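Local coordinates for protein probable glutathione S-transferase (Pseudomonas aeruginosa, PDB 6JWK) that is a zeta-class member of the glutathione S-transferase superfamily identified as a maleylpyruvate isomerase, which probably uses glutathione to isomerise maleylpyruvate, at residues B[11-16]-B[167-172]. Numbering follows the deposited sequence.
Sequences TSYRVR and LVPQLA
Y13 and P169 meet at the middle of this helix-to-helix contact. Y13 has CG anti to its own N (chi1 -171°), which sends the ring toward P169 and V168 of helix 162-176. P169 CG sits over one ring face, 4.0 Å from the centroid of the Y13 ring, in a CH-pi contact. P169 CB lies 3.7 Å from Y13 CD2. Further out, Y13 OH lies 3.3 Å from V168 CG1. That methyl approaches the ring obliquely. R14 meets the P169 ring with its backbone and the root of its side chain: R14 N is 3.9 Å and R14 CG 4.1 Å from P169 CG. From CG the R14 chain runs extended, and its NH1 is hydrogen-bonded to S66 OG. The contact is mainly apolar, and its touching residues are buried. P169 CG lies between the Y13 ring and the start of the R14 side chain. The axes of the two segments come within 8.8 Å at 142°, nearer antiparallel than perpendicular. The contact joins the thioredoxin-like N-terminal domain to the helical C-terminal domain. S12, V15 and R16 touch strand 2-5. L167, V168 and L171 pack on helix 185-195, while R14 and Q170 touch H105 of helix 105-108.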
ATOM      1  N   THR B  11       8.274   3.813  -8.227  1.00 21.48           N
ATOM      2  CA  THR B  11       7.179   4.606  -7.627  1.00 21.11           C
ATOM      3  C   THR B  11       7.107   5.924  -8.404  1.00 19.74           C
ATOM      4  O   THR B  11       5.992   6.436  -8.587  1.00 19.97           O
ATOM      5  CB  THR B  11       7.354   4.761  -6.099  1.00 19.88           C
ATOM      6  OG1 THR B  11       8.674   5.277  -5.897  1.00 20.31           O
ATOM      7  CG2 THR B  11       7.195   3.441  -5.376  1.00 21.25           C
ATOM      8  N   SER B  12       8.231   6.466  -8.849  1.00 19.95           N
ATOM      9  CA  SER B  12       8.222   7.680  -9.725  1.00 22.91           C
ATOM     10  C   SER B  12       7.483   7.353 -11.034  1.00 21.30           C
ATOM     11  O   SER B  12       6.674   8.149 -11.503  1.00 20.08           O
ATOM     12  CB  SER B  12       9.620   8.177 -10.025  1.00 24.09           C
ATOM     13  OG  SER B  12      10.279   8.599  -8.841  1.00 24.34           O
ATOM     14  N   TYR B  13       7.810   6.212 -11.616  1.00 17.67           N
ATOM     15  CA  TYR B  13       7.201   5.753 -12.890  1.00 20.72           C
ATOM     16  C   TYR B  13       5.661   5.740 -12.723  1.00 17.44           C
ATOM     17  O   TYR B  13       4.948   6.238 -13.615  1.00 17.52           O
ATOM     18  CB  TYR B  13       7.846   4.417 -13.253  1.00 19.42           C
ATOM     19  CG  TYR B  13       7.519   3.872 -14.623  1.00 21.79           C
ATOM     20  CD1 TYR B  13       6.812   4.610 -15.569  1.00 20.29           C
ATOM     21  CD2 TYR B  13       8.015   2.630 -15.006  1.00 20.76           C
ATOM     22  CE1 TYR B  13       6.531   4.085 -16.828  1.00 21.09           C
ATOM     23  CE2 TYR B  13       7.745   2.100 -16.267  1.00 21.79           C
ATOM     24  CZ  TYR B  13       7.008   2.836 -17.180  1.00 21.66           C
ATOM     25  OH  TYR B  13       6.767   2.309 -18.415  1.00 25.05           O
ATOM     26  N   ARG B  14       5.144   5.163 -11.633  1.00 18.90           N
ATOM     27  CA  ARG B  14       3.676   5.092 -11.355  1.00 19.98           C
ATOM     28  C   ARG B  14       3.072   6.488 -11.515  1.00 18.69           C
ATOM     29  O   ARG B  14       2.061   6.626 -12.125  1.00 16.16           O
ATOM     30  CB  ARG B  14       3.341   4.633  -9.924  1.00 20.98           C
ATOM     31  CG  ARG B  14       3.756   3.211  -9.580  1.00 21.14           C
ATOM     32  CD  ARG B  14       3.440   2.964  -8.134  1.00 20.28           C
ATOM     33  NE  ARG B  14       3.940   1.682  -7.722  1.00 21.40           N
ATOM     34  CZ  ARG B  14       3.985   1.264  -6.486  1.00 22.42           C
ATOM     35  NH1 ARG B  14       3.614   2.078  -5.510  1.00 19.16           N
ATOM     36  NH2 ARG B  14       4.446   0.055  -6.217  1.00 22.32           N
ATOM     37  N   VAL B  15       3.692   7.502 -10.927  1.00 19.31           N
ATOM     38  CA  VAL B  15       3.106   8.869 -10.914  1.00 17.86           C
ATOM     39  C   VAL B  15       3.341   9.588 -12.234  1.00 17.41           C
ATOM     40  O   VAL B  15       2.461  10.407 -12.639  1.00 20.15           O
ATOM     41  CB  VAL B  15       3.674   9.682  -9.731  1.00 17.89           C
ATOM     42  CG1 VAL B  15       3.088  11.075  -9.712  1.00 17.57           C
ATOM     43  CG2 VAL B  15       3.399   8.968  -8.401  1.00 20.17           C
ATOM     44  N   ARG B  16       4.463   9.351 -12.908  1.00 17.65           N
ATOM     45  CA  ARG B  16       4.673   9.889 -14.285  1.00 18.40           C
ATOM     46  C   ARG B  16       3.591   9.336 -15.222  1.00 18.66           C
ATOM     47  O   ARG B  16       3.079  10.088 -16.072  1.00 18.18           O
ATOM     48  CB  ARG B  16       6.052   9.566 -14.843  1.00 18.56           C
ATOM     49  CG  ARG B  16       7.193  10.297 -14.144  1.00 19.10           C
ATOM     50  CD  ARG B  16       8.504  10.209 -14.903  1.00 19.80           C
ATOM     51  NE  ARG B  16       8.864   8.855 -15.331  1.00 19.30           N
ATOM     52  CZ  ARG B  16       9.627   7.995 -14.674  1.00 20.53           C
ATOM     53  NH1 ARG B  16      10.190   8.329 -13.524  1.00 22.07           N
ATOM     54  NH2 ARG B  16       9.870   6.799 -15.208  1.00 20.91           N
ATOM     55  N   LEU B 167       0.876  -1.668 -12.337  1.00 18.88           N
ATOM     56  CA  LEU B 167       1.341  -2.910 -13.003  1.00 19.09           C
ATOM     57  C   LEU B 167       2.501  -2.667 -13.956  1.00 18.66           C
ATOM     58  O   LEU B 167       3.437  -3.500 -14.006  1.00 20.41           O
ATOM     59  CB  LEU B 167       0.174  -3.587 -13.710  1.00 24.40           C
ATOM     60  CG  LEU B 167      -0.474  -4.661 -12.836  1.00 36.87           C
ATOM     61  CD1 LEU B 167      -1.863  -5.075 -13.347  1.00 38.46           C
ATOM     62  CD2 LEU B 167       0.461  -5.871 -12.703  1.00 37.70           C
ATOM     63  N   VAL B 168       2.442  -1.624 -14.756  1.00 18.12           N
ATOM     64  CA  VAL B 168       3.445  -1.435 -15.830  1.00 20.49           C
ATOM     65  C   VAL B 168       4.819  -1.311 -15.188  1.00 18.39           C
ATOM     66  O   VAL B 168       5.745  -1.956 -15.640  1.00 18.94           O
ATOM     67  CB  VAL B 168       3.070  -0.258 -16.751  1.00 20.22           C
ATOM     68  CG1 VAL B 168       4.248   0.291 -17.531  1.00 19.80           C
ATOM     69  CG2 VAL B 168       1.941  -0.712 -17.669  1.00 19.25           C
ATOM     70  N   PRO B 169       5.017  -0.510 -14.119  1.00 18.28           N
ATOM     71  CA  PRO B 169       6.335  -0.472 -13.508  1.00 18.49           C
ATOM     72  C   PRO B 169       6.766  -1.821 -12.904  1.00 18.06           C
ATOM     73  O   PRO B 169       7.941  -2.240 -13.046  1.00 19.42           O
ATOM     74  CB  PRO B 169       6.179   0.670 -12.482  1.00 18.45           C
ATOM     75  CG  PRO B 169       5.098   1.551 -13.058  1.00 19.06           C
ATOM     76  CD  PRO B 169       4.091   0.518 -13.578  1.00 17.66           C
ATOM     77  N   GLN B 170       5.836  -2.539 -12.301  1.00 18.54           N
ATOM     78  CA  GLN B 170       6.130  -3.836 -11.662  1.00 18.12           C
ATOM     79  C   GLN B 170       6.553  -4.879 -12.738  1.00 19.75           C
ATOM     80  O   GLN B 170       7.496  -5.680 -12.481  1.00 19.40           O
ATOM     81  CB  GLN B 170       4.904  -4.309 -10.878  1.00 18.61           C
ATOM     82  CG  GLN B 170       5.108  -5.659 -10.195  1.00 18.03           C
ATOM     83  CD  GLN B 170       6.235  -5.510  -9.218  1.00 21.72           C
ATOM     84  OE1 GLN B 170       7.365  -5.939  -9.484  1.00 28.54           O
ATOM     85  NE2 GLN B 170       5.942  -4.854  -8.105  1.00 20.57           N
ATOM     86  N   LEU B 171       5.875  -4.930 -13.886  1.00 19.03           N
ATOM     87  CA  LEU B 171       6.271  -5.891 -14.975  1.00 20.96           C
ATOM     88  C   LEU B 171       7.635  -5.504 -15.557  1.00 19.36           C
ATOM     89  O   LEU B 171       8.485  -6.398 -15.731  1.00 22.13           O
ATOM     90  CB  LEU B 171       5.170  -5.942 -16.044  1.00 21.29           C
ATOM     91  CG  LEU B 171       3.875  -6.592 -15.595  1.00 24.38           C
ATOM     92  CD1 LEU B 171       2.770  -6.309 -16.606  1.00 25.74           C
ATOM     93  CD2 LEU B 171       4.088  -8.086 -15.402  1.00 26.74           C
ATOM     94  N   ALA B 172       7.917  -4.220 -15.771  1.00 21.38           N
ATOM     95  CA  ALA B 172       9.236  -3.797 -16.315  1.00 22.73           C
ATOM     96  C   ALA B 172      10.330  -4.294 -15.356  1.00 22.85           C
ATOM     97  O   ALA B 172      11.286  -4.895 -15.803  1.00 21.27           O
ATOM     98  CB  ALA B 172       9.292  -2.310 -16.508  1.00 19.03           C
TER